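Local structure of reducing-end xylose-releasing exo-oligoxylanase Rex8A (Paenibacillus barcinonensis, 6SUD) at residues 275-280 / 333-338; 107-112 / 162-167. The protein hydrolyses linear and branched xylooligosaccharides, releasing xylose from their reducing ends during xylan depolymerisation. The protein carries 1 engineered substitution. All blocks are in the same frame, centred on the assembly; numbering follows the deposited sequence.

Interaction 1 of 2, residues 275-280 / 333-338; sequences LDWEWF and SLAADG
Helix 268-280 and the chain that leaves helix 322-331 are joined in a worked example of how the turn after a helix can be seated on a neighbouring helix mainly by van der Waals packing. The aliphatic part centres on L334. Its CB points at the helix, and CG is anti to the carbonyl carbon (chi1 -77°). CD1 of L334 meets CD1 of L275 at 4.2 Å and also reaches CB of E278. CD2 of L334 lies against the same glutamate, whose chain crosses the leucine at about a right angle: CG of E278 makes the closest approach, 4.0 Å, with the carboxylate carbon just behind it. E278 leaves the helix with CG anti to the backbone N and then bends at chi2 (55°); its carboxylate is engaged beyond the contact, where OE2 takes a hydrogen bond from the backbone N of A15.

The aromatic part belongs to W277. With CG anti to the backbone N (chi1 179°), the indole extends from the helix and its CD1 corner rests 3.6 Å from CB of A335. The same CD1 lies 3.7 Å from O of L334, which approaches at the ring edge, near the indole plane. R281 makes a cation-pi contact with this ring, while A335 also touches S290 of helix 285-297.

Chemically, the joint depends on complementary hydrocarbon surfaces. The carbonyl beside CD1 probably adds a slight electrostatic attraction to the polarised C-H of the indole, and E278 serves two neighbours, its methylenes packing on L334 and its carboxylate, probably ionised, accepting the A15 N-H.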
ATOM      1  N   LEU A 275      -2.734   2.117   9.983  1.00  7.83           N
ATOM      2  CA  LEU A 275      -2.857   3.502   9.470  1.00  7.50           C
ATOM      3  C   LEU A 275      -4.325   3.949   9.566  1.00  7.78           C
ATOM      4  O   LEU A 275      -4.548   5.111   9.933  1.00  7.48           O
ATOM      5  CB  LEU A 275      -2.287   3.599   8.052  1.00  7.16           C
ATOM      6  CG  LEU A 275      -2.066   5.016   7.518  1.00  6.99           C
ATOM      7  CD1 LEU A 275      -1.118   5.828   8.391  1.00  6.95           C
ATOM      8  CD2 LEU A 275      -1.548   4.953   6.093  1.00  6.93           C
ATOM      9  N   ASP A 276      -5.291   3.059   9.307  1.00  8.37           N
ATOM     10  CA  ASP A 276      -6.741   3.389   9.433  1.00  9.09           C
ATOM     11  C   ASP A 276      -7.049   3.792  10.881  1.00  9.22           C
ATOM     12  O   ASP A 276      -7.866   4.725  11.102  1.00  8.56           O
ATOM     13  CB  ASP A 276      -7.634   2.211   9.045  1.00  9.57           C
ATOM     14  CG  ASP A 276      -9.108   2.582   9.031  1.00 10.12           C
ATOM     15  OD1 ASP A 276      -9.441   3.597   8.402  1.00 10.46           O
ATOM     16  OD2 ASP A 276      -9.906   1.864   9.682  1.00 10.82           O
ATOM     17  N   TRP A 277      -6.476   3.058  11.837  1.00  8.77           N
ATOM     18  CA  TRP A 277      -6.634   3.371  13.280  1.00  9.26           C
ATOM     19  C   TRP A 277      -6.046   4.761  13.554  1.00  9.86           C
ATOM     20  O   TRP A 277      -6.754   5.590  14.145  1.00  9.59           O
ATOM     21  CB  TRP A 277      -6.000   2.302  14.165  1.00  9.33           C
ATOM     22  CG  TRP A 277      -6.142   2.643  15.613  1.00  9.39           C
ATOM     23  CD1 TRP A 277      -5.175   3.072  16.464  1.00  9.36           C
ATOM     24  CD2 TRP A 277      -7.361   2.625  16.366  1.00  9.43           C
ATOM     25  NE1 TRP A 277      -5.695   3.294  17.702  1.00  9.43           N
ATOM     26  CE2 TRP A 277      -7.036   3.038  17.675  1.00  9.54           C
ATOM     27  CE3 TRP A 277      -8.690   2.315  16.060  1.00  9.70           C
ATOM     28  CZ2 TRP A 277      -7.998   3.138  18.678  1.00  9.81           C
ATOM     29  CZ3 TRP A 277      -9.641   2.436  17.053  1.00  9.51           C
ATOM     30  CH2 TRP A 277      -9.299   2.836  18.345  1.00  9.45           C
ATOM     31  N   GLU A 278      -4.815   5.012  13.101  1.00 10.28           N
ATOM     32  CA  GLU A 278      -4.123   6.316  13.309  1.00 11.14           C
ATOM     33  C   GLU A 278      -4.978   7.456  12.718  1.00 10.74           C
ATOM     34  O   GLU A 278      -5.215   8.450  13.427  1.00 10.26           O
ATOM     35  CB  GLU A 278      -2.706   6.272  12.734  1.00 12.42           C
ATOM     36  CG  GLU A 278      -1.958   7.592  12.848  1.00 13.50           C
ATOM     37  CD  GLU A 278      -1.833   8.216  14.227  1.00 14.98           C
ATOM     38  OE1 GLU A 278      -2.172   7.545  15.228  1.00 17.14           O
ATOM     39  OE2 GLU A 278      -1.376   9.391  14.300  1.00 17.19           O
ATOM     40  N   TRP A 279      -5.440   7.331  11.472  1.00 10.63           N
ATOM     41  CA  TRP A 279      -6.164   8.424  10.760  1.00 10.33           C
ATOM     42  C   TRP A 279      -7.582   8.613  11.307  1.00 11.05           C
ATOM     43  O   TRP A 279      -7.996   9.795  11.437  1.00 11.20           O
ATOM     44  CB  TRP A 279      -6.198   8.166   9.250  1.00  9.82           C
ATOM     45  CG  TRP A 279      -4.891   8.427   8.566  1.00  9.34           C
ATOM     46  CD1 TRP A 279      -3.697   8.725   9.151  1.00  8.93           C
ATOM     47  CD2 TRP A 279      -4.646   8.399   7.148  1.00  9.18           C
ATOM     48  NE1 TRP A 279      -2.732   8.903   8.196  1.00  9.07           N
ATOM     49  CE2 TRP A 279      -3.281   8.707   6.960  1.00  9.35           C
ATOM     50  CE3 TRP A 279      -5.438   8.143   6.021  1.00  9.61           C
ATOM     51  CZ2 TRP A 279      -2.697   8.757   5.695  1.00  9.21           C
ATOM     52  CZ3 TRP A 279      -4.857   8.204   4.772  1.00  9.61           C
ATOM     53  CH2 TRP A 279      -3.506   8.522   4.616  1.00  9.41           C
ATOM     54  N   PHE A 280      -8.337   7.531  11.540  1.00 10.59           N
ATOM     55  CA  PHE A 280      -9.816   7.607  11.730  1.00 11.38           C
ATOM     56  C   PHE A 280     -10.264   7.050  13.085  1.00 12.45           C
ATOM     57  O   PHE A 280     -11.367   7.447  13.502  1.00 11.89           O
ATOM     58  CB  PHE A 280     -10.533   6.939  10.556  1.00 10.31           C
ATOM     59  CG  PHE A 280     -10.359   7.717   9.281  1.00 10.16           C
ATOM     60  CD1 PHE A 280     -10.873   8.998   9.159  1.00  9.95           C
ATOM     61  CD2 PHE A 280      -9.667   7.196   8.208  1.00 10.04           C
ATOM     62  CE1 PHE A 280     -10.689   9.735   8.004  1.00 10.22           C
ATOM     63  CE2 PHE A 280      -9.457   7.944   7.061  1.00  9.87           C
ATOM     64  CZ  PHE A 280      -9.988   9.206   6.946  1.00 10.18           C
ATOM     65  N   SER A 333       2.512  -0.800  15.388  1.00 10.52           N
ATOM     66  CA  SER A 333       2.696  -0.026  16.645  1.00 10.85           C
ATOM     67  C   SER A 333       1.888   1.281  16.628  1.00 11.27           C
ATOM     68  O   SER A 333       1.664   1.830  17.733  1.00 10.61           O
ATOM     69  CB  SER A 333       4.133   0.195  16.948  1.00 10.83           C
ATOM     70  OG  SER A 333       4.736  -1.051  17.308  1.00 11.52           O
ATOM     71  N   LEU A 334       1.445   1.775  15.463  1.00 11.52           N
ATOM     72  CA  LEU A 334       0.475   2.907  15.433  1.00 12.49           C
ATOM     73  C   LEU A 334      -0.801   2.526  16.197  1.00 12.47           C
ATOM     74  O   LEU A 334      -1.458   3.452  16.705  1.00 13.14           O
ATOM     75  CB  LEU A 334       0.138   3.327  13.998  1.00 12.90           C
ATOM     76  CG  LEU A 334       1.185   4.169  13.278  1.00 13.70           C
ATOM     77  CD1 LEU A 334       0.846   4.309  11.801  1.00 14.26           C
ATOM     78  CD2 LEU A 334       1.340   5.527  13.926  1.00 14.29           C
ATOM     79  N   ALA A 335      -1.163   1.243  16.257  1.00 12.05           N
ATOM     80  CA  ALA A 335      -2.444   0.787  16.855  1.00 12.99           C
ATOM     81  C   ALA A 335      -2.212  -0.078  18.097  1.00 13.17           C
ATOM     82  O   ALA A 335      -3.011   0.013  19.032  1.00 13.37           O
ATOM     83  CB  ALA A 335      -3.263   0.057  15.825  1.00 13.46           C
ATOM     84  N   ALA A 336      -1.177  -0.916  18.099  1.00 12.86           N
ATOM     85  CA  ALA A 336      -0.914  -1.880  19.195  1.00 13.07           C
ATOM     86  C   ALA A 336      -0.639  -1.102  20.487  1.00 13.58           C
ATOM     87  O   ALA A 336       0.036  -0.049  20.432  1.00 14.35           O
ATOM     88  CB  ALA A 336       0.240  -2.788  18.840  1.00 13.05           C
ATOM     89  N   ASP A 337      -1.161  -1.588  21.604  1.00 14.15           N
ATOM     90  CA  ASP A 337      -0.864  -1.041  22.957  1.00 14.66           C
ATOM     91  C   ASP A 337      -0.355  -2.168  23.860  1.00 14.43           C
ATOM     92  O   ASP A 337      -0.378  -2.000  25.103  1.00 13.17           O
ATOM     93  CB  ASP A 337      -2.103  -0.371  23.540  1.00 16.39           C
ATOM     94  CG  ASP A 337      -3.242  -1.343  23.782  1.00 17.37           C
ATOM     95  OD1 ASP A 337      -3.037  -2.555  23.544  1.00 16.45           O
ATOM     96  OD2 ASP A 337      -4.318  -0.882  24.207  1.00 18.48           O
ATOM     97  N   GLY A 338       0.080  -3.278  23.259  1.00 13.67           N
ATOM     98  CA  GLY A 338       0.549  -4.475  23.985  1.00 14.17           C
ATOM     99  C   GLY A 338       2.024  -4.379  24.357  1.00 14.59           C
ATOM    100  O   GLY A 338       2.652  -3.337  24.142  1.00 14.24           O
TER

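Interaction 2 of 2, residues 107-112 / 162-167; sequences KDYFAW and HACLHQ
The loop between helix 85-99 and strand 113-114, which ends at W112 of the xylose pocket, is anchored on helix 153-170 several residues before it reaches the sugar. One direct hydrogen bond ties the two: NE2 of Q167 donates to the carbonyl O of K107 over 2.8 Å, nearly straight at 162°, with the donor above the carbonyl plane. Water 1 backs this bond, placed to donate to O of K107 at 3.1 Å and to OE1 of Q167.

The amide reaches this position because CG of Q167 is anti to its backbone N and the chain bends at chi2. Its NE2 then stands 3.5 Å above the centre of one face of the Y109 ring, the amide and ring planes almost perpendicular at 88°. CE1 of Y109 packs 3.9 Å from CB of A163, while CA of C164 lies at the ring edge, in its plane. Alongside, CB of D108 touches CB of A163 at 3.8 Å, while the carboxylate OD2 of D108 forms a salt bridge with NZ of K107 at 3.5 Å.

The hydrogen bond and the amide over the ring probably restrict the Q167 side chain, while O of D174 holds the far end of Y109 through its OH. Such fastening of a connecting loop to a helix is consistent with the (alpha/alpha)6 barrel of glycoside hydrolase family 8, in which segments linking the helices build the substrate cleft.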
ATOM      1  N   LYS A 107      -9.912   0.478 -20.262  1.00 13.88           N
ATOM      2  CA  LYS A 107      -9.787   1.943 -20.472  1.00 14.45           C
ATOM      3  C   LYS A 107      -9.641   2.655 -19.121  1.00 13.92           C
ATOM      4  O   LYS A 107     -10.507   2.445 -18.253  1.00 13.01           O
ATOM      5  CB  LYS A 107     -11.037   2.464 -21.191  1.00 15.50           C
ATOM      6  CG  LYS A 107     -10.983   3.931 -21.600  1.00 17.37           C
ATOM      7  CD  LYS A 107     -12.133   4.344 -22.499  1.00 18.98           C
ATOM      8  CE  LYS A 107     -13.404   4.647 -21.738  1.00 20.83           C
ATOM      9  NZ  LYS A 107     -13.386   6.015 -21.162  1.00 23.09           N
ATOM     10  N   ASP A 108      -8.584   3.463 -18.960  1.00 13.44           N
ATOM     11  CA  ASP A 108      -8.327   4.341 -17.782  1.00 13.67           C
ATOM     12  C   ASP A 108      -7.677   3.539 -16.646  1.00 12.29           C
ATOM     13  O   ASP A 108      -7.147   4.174 -15.728  1.00 12.27           O
ATOM     14  CB  ASP A 108      -9.592   5.063 -17.306  1.00 15.56           C
ATOM     15  CG  ASP A 108     -10.247   5.937 -18.366  1.00 17.14           C
ATOM     16  OD1 ASP A 108      -9.544   6.330 -19.316  1.00 18.94           O
ATOM     17  OD2 ASP A 108     -11.457   6.226 -18.224  1.00 19.73           O
ATOM     18  N   TYR A 109      -7.719   2.202 -16.694  1.00 11.20           N
ATOM     19  CA  TYR A 109      -6.875   1.326 -15.832  1.00 10.71           C
ATOM     20  C   TYR A 109      -5.424   1.357 -16.327  1.00 10.18           C
ATOM     21  O   TYR A 109      -5.142   1.850 -17.444  1.00 10.30           O
ATOM     22  CB  TYR A 109      -7.374  -0.123 -15.825  1.00 10.53           C
ATOM     23  CG  TYR A 109      -8.737  -0.390 -15.231  1.00 10.84           C
ATOM     24  CD1 TYR A 109      -9.351   0.478 -14.340  1.00 11.09           C
ATOM     25  CD2 TYR A 109      -9.383  -1.581 -15.512  1.00 10.90           C
ATOM     26  CE1 TYR A 109     -10.578   0.177 -13.772  1.00 11.04           C
ATOM     27  CE2 TYR A 109     -10.613  -1.894 -14.963  1.00 10.76           C
ATOM     28  CZ  TYR A 109     -11.208  -1.016 -14.078  1.00 10.72           C
ATOM     29  OH  TYR A 109     -12.420  -1.330 -13.524  1.00 11.15           O
ATOM     30  N   PHE A 110      -4.514   0.823 -15.508  1.00 10.00           N
ATOM     31  CA  PHE A 110      -3.054   0.741 -15.784  1.00  9.87           C
ATOM     32  C   PHE A 110      -2.673  -0.725 -15.964  1.00 10.03           C
ATOM     33  O   PHE A 110      -3.131  -1.558 -15.165  1.00  9.84           O
ATOM     34  CB  PHE A 110      -2.254   1.365 -14.642  1.00  9.83           C
ATOM     35  CG  PHE A 110      -2.593   2.814 -14.404  1.00  9.58           C
ATOM     36  CD1 PHE A 110      -3.728   3.167 -13.692  1.00  9.77           C
ATOM     37  CD2 PHE A 110      -1.803   3.816 -14.945  1.00  9.83           C
ATOM     38  CE1 PHE A 110      -4.054   4.503 -13.497  1.00  9.82           C
ATOM     39  CE2 PHE A 110      -2.122   5.149 -14.744  1.00  9.77           C
ATOM     40  CZ  PHE A 110      -3.246   5.487 -14.014  1.00  9.87           C
ATOM     41  N   ALA A 111      -1.927  -1.026 -17.019  1.00 10.13           N
ATOM     42  CA  ALA A 111      -1.336  -2.362 -17.261  1.00 10.72           C
ATOM     43  C   ALA A 111      -0.456  -2.689 -16.050  1.00 11.15           C
ATOM     44  O   ALA A 111       0.275  -1.795 -15.604  1.00 10.89           O
ATOM     45  CB  ALA A 111      -0.557  -2.350 -18.556  1.00 10.99           C
ATOM     46  N   TRP A 112      -0.610  -3.862 -15.444  1.00 11.67           N
ATOM     47  CA  TRP A 112      -0.064  -4.072 -14.078  1.00 11.57           C
ATOM     48  C   TRP A 112       1.468  -4.081 -14.135  1.00 12.33           C
ATOM     49  O   TRP A 112       2.091  -3.788 -13.114  1.00 12.00           O
ATOM     50  CB  TRP A 112      -0.628  -5.320 -13.395  1.00 11.97           C
ATOM     51  CG  TRP A 112      -0.099  -6.647 -13.846  1.00 12.23           C
ATOM     52  CD1 TRP A 112      -0.606  -7.427 -14.842  1.00 12.70           C
ATOM     53  CD2 TRP A 112       0.980  -7.408 -13.262  1.00 11.87           C
ATOM     54  NE1 TRP A 112       0.089  -8.600 -14.935  1.00 13.01           N
ATOM     55  CE2 TRP A 112       1.073  -8.615 -13.984  1.00 12.44           C
ATOM     56  CE3 TRP A 112       1.888  -7.173 -12.226  1.00 11.97           C
ATOM     57  CZ2 TRP A 112       2.029  -9.590 -13.696  1.00 12.03           C
ATOM     58  CZ3 TRP A 112       2.832  -8.133 -11.939  1.00 11.97           C
ATOM     59  CH2 TRP A 112       2.886  -9.330 -12.657  1.00 12.03           C
ATOM     60  N   HIS A 162     -13.566   6.707 -11.284  1.00  9.89           N
ATOM     61  CA  HIS A 162     -14.762   6.537 -12.158  1.00 10.02           C
ATOM     62  C   HIS A 162     -14.719   5.158 -12.835  1.00 10.16           C
ATOM     63  O   HIS A 162     -15.718   4.413 -12.736  1.00 10.18           O
ATOM     64  CB  HIS A 162     -14.879   7.632 -13.218  1.00 10.65           C
ATOM     65  CG  HIS A 162     -16.021   7.366 -14.137  1.00 11.37           C
ATOM     66  ND1 HIS A 162     -17.320   7.560 -13.741  1.00 11.76           N
ATOM     67  CD2 HIS A 162     -16.072   6.864 -15.392  1.00 11.87           C
ATOM     68  CE1 HIS A 162     -18.130   7.216 -14.720  1.00 11.98           C
ATOM     69  NE2 HIS A 162     -17.390   6.776 -15.742  1.00 12.12           N
ATOM     70  N   ALA A 163     -13.609   4.828 -13.506  1.00 10.36           N
ATOM     71  CA  ALA A 163     -13.437   3.538 -14.210  1.00 10.18           C
ATOM     72  C   ALA A 163     -13.524   2.399 -13.183  1.00 10.08           C
ATOM     73  O   ALA A 163     -14.203   1.397 -13.451  1.00  9.91           O
ATOM     74  CB  ALA A 163     -12.150   3.532 -14.988  1.00 10.48           C
ATOM     75  N   CYS A 164     -12.923   2.572 -12.003  1.00 10.07           N
ATOM     76  CA  CYS A 164     -12.919   1.554 -10.919  1.00 10.43           C
ATOM     77  C   CYS A 164     -14.346   1.110 -10.583  1.00 10.34           C
ATOM     78  O   CYS A 164     -14.536  -0.075 -10.282  1.00  9.86           O
ATOM     79  CB  CYS A 164     -12.266   2.095  -9.659  1.00 10.81           C
ATOM     80  SG  CYS A 164     -10.464   2.186  -9.805  1.00 11.21           S
ATOM     81  N   LEU A 165     -15.315   2.027 -10.591  1.00 10.88           N
ATOM     82  CA  LEU A 165     -16.707   1.683 -10.211  1.00 10.94           C
ATOM     83  C   LEU A 165     -17.587   1.436 -11.439  1.00 11.67           C
ATOM     84  O   LEU A 165     -18.552   0.671 -11.283  1.00 11.79           O
ATOM     85  CB  LEU A 165     -17.296   2.791  -9.339  1.00 11.37           C
ATOM     86  CG  LEU A 165     -16.565   3.055  -8.026  1.00 11.19           C
ATOM     87  CD1 LEU A 165     -17.401   3.971  -7.146  1.00 11.62           C
ATOM     88  CD2 LEU A 165     -16.233   1.750  -7.300  1.00 11.10           C
ATOM     89  N   HIS A 166     -17.276   2.027 -12.596  1.00 11.69           N
ATOM     90  CA  HIS A 166     -18.235   2.121 -13.729  1.00 12.27           C
ATOM     91  C   HIS A 166     -17.703   1.489 -15.015  1.00 12.45           C
ATOM     92  O   HIS A 166     -18.381   1.652 -16.049  1.00 11.53           O
ATOM     93  CB  HIS A 166     -18.605   3.586 -13.963  1.00 12.78           C
ATOM     94  CG  HIS A 166     -19.243   4.222 -12.778  1.00 12.92           C
ATOM     95  ND1 HIS A 166     -20.499   3.854 -12.334  1.00 13.93           N
ATOM     96  CD2 HIS A 166     -18.809   5.193 -11.950  1.00 13.20           C
ATOM     97  CE1 HIS A 166     -20.814   4.586 -11.276  1.00 14.14           C
ATOM     98  NE2 HIS A 166     -19.796   5.415 -11.029  1.00 13.55           N
ATOM     99  N   GLN A 167     -16.560   0.796 -14.971  1.00 12.24           N
ATOM    100  CA  GLN A 167     -15.972   0.133 -16.167  1.00 12.73           C
ATOM    101  C   GLN A 167     -17.018  -0.779 -16.826  1.00 14.08           C
ATOM    102  O   GLN A 167     -17.028  -0.815 -18.068  1.00 14.07           O
ATOM    103  CB  GLN A 167     -14.704  -0.646 -15.808  1.00 12.15           C
ATOM    104  CG  GLN A 167     -13.927  -1.156 -17.008  1.00 11.98           C
ATOM    105  CD  GLN A 167     -13.232  -0.059 -17.775  1.00 12.29           C
ATOM    106  OE1 GLN A 167     -13.797   0.537 -18.700  1.00 12.98           O
ATOM    107  NE2 GLN A 167     -11.986   0.209 -17.409  1.00 12.36           N
TER
HETATM  108  O   HOH W   1     -13.394   3.541 -18.371  1.00 18.17           O

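In the fold
Interactions 1 and 2 lie on opposite sides of the chain's centre, their own centres 31 Å apart and their nearest atoms about 17 Å apart, so they do not touch. They come in series: the contact of 107-112 with 162-167 is complete before 275-280 and 333-338 begin. No helix is shared, since interaction 2 uses helix 153-170 and interaction 1 uses helix 268-280, yet all four segments fall within the family 8 range. In both, a connecting segment is seated on a helix. Both contacts are packing of the scaffold away from the annotated sites; 107-112 merely runs on to W112, which touches the xylose.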